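PDB 1DC1: type II restriction enzyme BsoBI, which cuts double-stranded DNA at the degenerate site 5'-CYCGRG-3' after the first C, working as a homodimeric enzyme of the PD-(D/E)XK nuclease clan. Local coordinates for residues L137-L142 / L198-T203; N303-T308 / G314-W319. All coordinates share one frame; numbering follows the deposited sequence. Where two conformers were deposited one is given.

Contact 1: L137-L142 / L198-T203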
loop_
_atom_site.group_PDB
_atom_site.type_symbol
_atom_site.label_atom_id
_atom_site.label_comp_id
_atom_site.label_asym_id
_atom_site.label_seq_id
_atom_site.Cartn_x
_atom_site.Cartn_y
_atom_site.Cartn_z
ATOM N N LEU D 137 15.493 -0.374 -6.591
ATOM C CA LEU D 137 15.914 -0.892 -7.877
ATOM C C LEU D 137 15.403 -0.037 -9.022
ATOM O O LEU D 137 16.112 0.115 -10.026
ATOM C CB LEU D 137 15.471 -2.331 -8.049
ATOM C CG LEU D 137 16.248 -3.271 -7.113
ATOM C CD1 LEU D 137 15.762 -4.697 -7.261
ATOM C CD2 LEU D 137 17.730 -3.175 -7.410
ATOM N N ALA D 138 14.193 0.524 -8.883
ATOM C CA ALA D 138 13.633 1.394 -9.913
ATOM C C ALA D 138 14.506 2.650 -10.018
ATOM O O ALA D 138 14.873 3.094 -11.115
ATOM C CB ALA D 138 12.238 1.795 -9.566
ATOM N N GLN D 139 14.839 3.241 -8.879
ATOM C CA GLN D 139 15.666 4.427 -8.895
ATOM C C GLN D 139 16.983 4.066 -9.582
ATOM O O GLN D 139 17.484 4.851 -10.381
ATOM C CB GLN D 139 15.944 4.938 -7.460
ATOM C CG GLN D 139 17.143 5.912 -7.299
ATOM C CD GLN D 139 17.382 6.405 -5.847
ATOM O OE1 GLN D 139 16.486 6.373 -5.007
ATOM N NE2 GLN D 139 18.615 6.859 -5.563
ATOM N N GLN D 140 17.564 2.901 -9.267
ATOM C CA GLN D 140 18.824 2.507 -9.893
ATOM C C GLN D 140 18.739 2.366 -11.416
ATOM O O GLN D 140 19.703 2.701 -12.138
ATOM C CB GLN D 140 19.341 1.210 -9.287
ATOM C CG GLN D 140 19.776 1.415 -7.838
ATOM C CD GLN D 140 20.063 0.100 -7.161
ATOM O OE1 GLN D 140 20.279 -0.911 -7.823
ATOM N NE2 GLN D 140 20.075 0.103 -5.841
ATOM N N LYS D 141 17.591 1.880 -11.893
ATOM C CA LYS D 141 17.361 1.701 -13.316
ATOM C C LYS D 141 17.335 3.053 -14.027
ATOM O O LYS D 141 17.930 3.192 -15.098
ATOM C CB LYS D 141 16.035 0.996 -13.530
ATOM C CG LYS D 141 15.740 0.819 -14.994
ATOM C CD LYS D 141 14.683 -0.218 -15.154
ATOM C CE LYS D 141 14.354 -0.399 -16.614
ATOM N NZ LYS D 141 13.324 -1.448 -16.760
ATOM N N LEU D 142 16.653 4.039 -13.424
ATOM C CA LEU D 142 16.592 5.345 -14.031
ATOM C C LEU D 142 17.988 5.988 -14.038
ATOM O O LEU D 142 18.384 6.610 -15.014
ATOM C CB LEU D 142 15.626 6.252 -13.286
ATOM C CG LEU D 142 15.451 7.600 -14.011
ATOM C CD1 LEU D 142 14.696 7.345 -15.306
ATOM C CD2 LEU D 142 14.706 8.625 -13.148
ATOM N N LEU D 198 20.781 16.469 -10.474
ATOM C CA LEU D 198 19.646 15.599 -10.214
ATOM C C LEU D 198 19.829 14.940 -8.829
ATOM O O LEU D 198 20.908 14.429 -8.479
ATOM C CB LEU D 198 19.539 14.522 -11.302
ATOM C CG LEU D 198 18.477 13.430 -11.061
ATOM C CD1 LEU D 198 17.256 13.789 -11.838
ATOM C CD2 LEU D 198 19.007 12.062 -11.513
ATOM N N MET D 199 18.777 14.974 -8.023
ATOM C CA MET D 199 18.830 14.346 -6.711
ATOM C C MET D 199 17.564 13.517 -6.541
ATOM O O MET D 199 16.525 13.878 -7.054
ATOM C CB MET D 199 18.831 15.392 -5.602
ATOM C CG MET D 199 20.038 16.303 -5.578
ATOM S SD MET D 199 21.424 15.652 -4.696
ATOM C CE MET D 199 20.816 15.301 -3.027
ATOM N N TYR D 200 17.665 12.426 -5.803
ATOM C CA TYR D 200 16.506 11.595 -5.535
ATOM C C TYR D 200 15.999 11.762 -4.093
ATOM O O TYR D 200 16.780 12.001 -3.175
ATOM C CB TYR D 200 16.876 10.138 -5.765
ATOM C CG TYR D 200 17.141 9.811 -7.212
ATOM C CD1 TYR D 200 16.078 9.629 -8.099
ATOM C CD2 TYR D 200 18.449 9.595 -7.683
ATOM C CE1 TYR D 200 16.289 9.223 -9.407
ATOM C CE2 TYR D 200 18.672 9.184 -9.001
ATOM C CZ TYR D 200 17.567 8.995 -9.846
ATOM O OH TYR D 200 17.705 8.493 -11.124
ATOM N N ASN D 201 14.697 11.661 -3.905
ATOM C CA ASN D 201 14.112 11.697 -2.584
ATOM C C ASN D 201 14.539 12.846 -1.688
ATOM O O ASN D 201 15.114 12.668 -0.617
ATOM C CB ASN D 201 14.384 10.337 -1.931
ATOM C CG ASN D 201 13.961 9.179 -2.824
ATOM O OD1 ASN D 201 12.809 9.103 -3.296
ATOM N ND2 ASN D 201 14.884 8.271 -3.059
ATOM N N ILE D 202 14.189 14.022 -2.125
ATOM C CA ILE D 202 14.531 15.256 -1.484
ATOM C C ILE D 202 13.282 15.890 -0.907
ATOM O O ILE D 202 12.213 15.879 -1.538
ATOM C CB ILE D 202 15.079 16.219 -2.598
ATOM C CG1 ILE D 202 16.439 15.774 -3.076
ATOM C CG2 ILE D 202 15.228 17.610 -2.107
ATOM C CD1 ILE D 202 17.155 14.939 -2.101
ATOM N N THR D 203 13.418 16.486 0.273
ATOM C CA THR D 203 12.297 17.214 0.858
ATOM C C THR D 203 12.255 18.550 0.126
ATOM O O THR D 203 13.257 19.255 0.082
ATOM C CB THR D 203 12.489 17.515 2.326
ATOM O OG1 THR D 203 12.575 16.283 3.047
ATOM C CG2 THR D 203 11.275 18.351 2.843
#
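Q139 of helix 110-152 lies flat over one face of the Y200 ring, where the chain turns a corner between strands 194-199 and 202-204. Its CG sits 3.7 Å from the ring centroid, 3° off the normal, a CH-pi contact. With CG of Q139 anti to N (chi1 162°) and the chain extended beyond it, the amide runs back over the ring toward the tyrosine's own backbone, stacked with its plane 20° from that of the ring; NE2 comes to 3.5 Å from CD2 of Y200. This amide nitrogen also donates to the carbonyl of A184, which fixes the flip of the amide and turns OE1 toward N201. There ND2 of N201 gives OE1 a weak, bent hydrogen bond of 3.2 Å. At the far end of the ring, CD2 of L142 approaches the edge, 4.1 Å from CE1 of Y200, and OH of Y200 is hydrogen-bonded to OG1 of T143, the next residue of the helix. A leucine in place of the tyrosine would probably leave T143 without its hydroxyl partner and the Q139 amide without a flat surface to rest on. N201 touches D212, a predicted catalytic magnesium ligand, and shares a G1 bulge with I202 opposite V211. Amide-on-ring stacking, helped by the weak Q139-N201 bond, thus ties the long helix to the corner beside the probable metal site.

Contact 2: N303-T308 / G314-W319; sequences NSANLT and GSLCRW
Strand 303-306 and helix 314-319 run roughly antiparallel, their axes 145° apart and 8.5 Å at closest approach, with A305 and L316 nearest in register. L316 has two conformers; in the one given, CG is anti to N (chi1 -175°) and CD1 of L316 reaches the strand, 3.7 Å from CB of A305 and equally near the carbonyl carbon of S304. In that conformer CD1 of L316 also lies 3.8 Å from CG of N303. One turn further along the helix, W319 offers a ring face to that asparagine. ND2 of N303 stands 3.4 Å from CE3 of W319, offset toward the rim, while CB of N303 makes a CH-pi contact with the six-membered ring of W319. The amide is steeply tilted against the indole, by 71°, so this is no flat stack. ND2 of N303 also donates to a water at 2.9 Å; that water makes a long bond to OG of S315, which N9 and H10 also hold. OD1 of N306 takes both N and OG1 of T308, closing an Asx turn. An apolar centre thus joins edge strand to C-terminal helix, while the buried N303 amide takes the backbone N of S304 on OD1 and gives to the water through ND2.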
loop_
_atom_site.group_PDB
_atom_site.type_symbol
_atom_site.label_atom_id
_atom_site.label_comp_id
_atom_site.label_asym_id
_atom_site.label_seq_id
_atom_site.Cartn_x
_atom_site.Cartn_y
_atom_site.Cartn_z
ATOM N N ASN D 303 6.259 15.502 -19.173
ATOM C CA ASN D 303 6.708 14.293 -19.848
ATOM C C ASN D 303 6.377 13.066 -19.000
ATOM O O ASN D 303 6.079 13.167 -17.798
ATOM C CB ASN D 303 8.219 14.380 -20.110
ATOM C CG ASN D 303 8.642 13.648 -21.352
ATOM O OD1 ASN D 303 7.946 12.748 -21.858
ATOM N ND2 ASN D 303 9.806 14.012 -21.851
ATOM N N SER D 304 6.435 11.904 -19.627
ATOM C CA SER D 304 6.135 10.660 -18.926
ATOM C C SER D 304 6.758 9.507 -19.675
ATOM O O SER D 304 7.001 9.596 -20.876
ATOM C CB SER D 304 4.632 10.446 -18.852
ATOM O OG SER D 304 4.291 9.253 -18.169
ATOM N N ALA D 305 7.053 8.427 -18.963
ATOM C CA ALA D 305 7.604 7.263 -19.618
ATOM C C ALA D 305 7.203 5.994 -18.851
ATOM O O ALA D 305 7.007 6.034 -17.639
ATOM C CB ALA D 305 9.119 7.358 -19.708
ATOM N N ASN D 306 7.015 4.895 -19.582
ATOM C CA ASN D 306 6.748 3.635 -18.945
ATOM C C ASN D 306 8.169 3.064 -18.717
ATOM O O ASN D 306 8.931 2.823 -19.683
ATOM C CB ASN D 306 5.975 2.694 -19.843
ATOM C CG ASN D 306 5.692 1.404 -19.165
ATOM O OD1 ASN D 306 6.604 0.701 -18.701
ATOM N ND2 ASN D 306 4.422 1.079 -19.062
ATOM N N LEU D 307 8.518 2.869 -17.439
ATOM C CA LEU D 307 9.832 2.391 -17.021
ATOM C C LEU D 307 10.223 1.011 -17.585
ATOM O O LEU D 307 11.405 0.698 -17.650
ATOM C CB LEU D 307 9.943 2.431 -15.470
ATOM C CG LEU D 307 11.307 2.134 -14.782
ATOM C CD1 LEU D 307 12.315 3.272 -14.999
ATOM C CD2 LEU D 307 11.100 1.922 -13.274
ATOM N N THR D 308 9.269 0.192 -18.011
ATOM C CA THR D 308 9.638 -1.120 -18.565
ATOM C C THR D 308 9.953 -1.044 -20.070
ATOM O O THR D 308 10.334 -2.049 -20.679
ATOM C CB THR D 308 8.522 -2.175 -18.357
ATOM O OG1 THR D 308 7.424 -1.875 -19.206
ATOM C CG2 THR D 308 8.054 -2.185 -16.888
ATOM N N GLY D 314 14.869 5.948 -22.403
ATOM C CA GLY D 314 16.010 6.592 -23.046
ATOM C C GLY D 314 15.707 7.976 -23.580
ATOM O O GLY D 314 16.471 8.915 -23.377
ATOM N N SER D 315 14.576 8.093 -24.272
ATOM C CA SER D 315 14.136 9.353 -24.838
ATOM C C SER D 315 13.921 10.350 -23.697
ATOM O O SER D 315 14.350 11.486 -23.786
ATOM C CB SER D 315 12.825 9.086 -25.629
ATOM O OG SER D 315 12.132 10.276 -25.950
ATOM N N LEU D 316 13.280 9.915 -22.609
ATOM C CA LEU D 316 13.000 10.831 -21.503
ATOM C C LEU D 316 14.303 11.306 -20.854
ATOM O O LEU D 316 14.436 12.479 -20.522
ATOM C CB LEU D 316 12.090 10.123 -20.483
ATOM C CG LEU D 316 11.608 11.010 -19.331
ATOM C CD1 LEU D 316 10.109 10.885 -19.159
ATOM C CD2 LEU D 316 12.318 10.593 -18.065
ATOM N N CYS D 317 15.253 10.378 -20.683
ATOM C CA CYS D 317 16.561 10.679 -20.073
ATOM C C CYS D 317 17.411 11.626 -20.931
ATOM O O CYS D 317 18.070 12.520 -20.424
ATOM C CB CYS D 317 17.330 9.374 -19.814
ATOM S SG CYS D 317 16.673 8.527 -18.380
ATOM N N ARG D 318 17.401 11.429 -22.238
ATOM C CA ARG D 318 18.143 12.318 -23.122
ATOM C C ARG D 318 17.519 13.718 -23.020
ATOM O O ARG D 318 18.224 14.720 -22.958
ATOM C CB ARG D 318 18.102 11.730 -24.529
ATOM C CG ARG D 318 18.438 12.678 -25.625
ATOM C CD ARG D 318 18.690 11.924 -26.931
ATOM N NE ARG D 318 19.632 12.665 -27.776
ATOM C CZ ARG D 318 19.409 13.038 -29.036
ATOM N NH1 ARG D 318 18.257 12.746 -29.641
ATOM N NH2 ARG D 318 20.359 13.698 -29.697
ATOM N N TRP D 319 16.194 13.776 -22.956
ATOM C CA TRP D 319 15.510 15.033 -22.804
ATOM C C TRP D 319 15.886 15.688 -21.451
ATOM O O TRP D 319 16.136 16.905 -21.397
ATOM C CB TRP D 319 14.009 14.785 -22.872
ATOM C CG TRP D 319 13.190 15.976 -22.430
ATOM C CD1 TRP D 319 12.962 17.129 -23.132
ATOM C CD2 TRP D 319 12.503 16.124 -21.188
ATOM N NE1 TRP D 319 12.178 17.981 -22.412
ATOM C CE2 TRP D 319 11.874 17.392 -21.211
ATOM C CE3 TRP D 319 12.355 15.309 -20.053
ATOM C CZ2 TRP D 319 11.108 17.865 -20.147
ATOM C CZ3 TRP D 319 11.592 15.782 -18.992
ATOM C CH2 TRP D 319 10.979 17.046 -19.047
HETATM O O HOH W 1 11.258 12.825 -24.095
#

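Overall arrangement
Contact 1 closes before contact 2 opens along the chain, and their centres lie 14 Å apart. Both reach the same mixed eight-stranded sheet: contact 1 through strand 194-199, near its middle, and contact 2 through strand 303-306, outermost within this chain. Helix 110-152 connects them. Besides carrying 137-142, it meets the second pair directly, with A138 against L307, L142 against C317 of helix 310-321, and NZ of K141 hydrogen-bonded to the carbonyl of L307. The predicted magnesium ligands E240 and K242 belong to strand 235-242, which lies between the two strands in the sheet order. The long helix thus packs against both the corner after strand 194-199 and the strand-helix pair at the end of the chain.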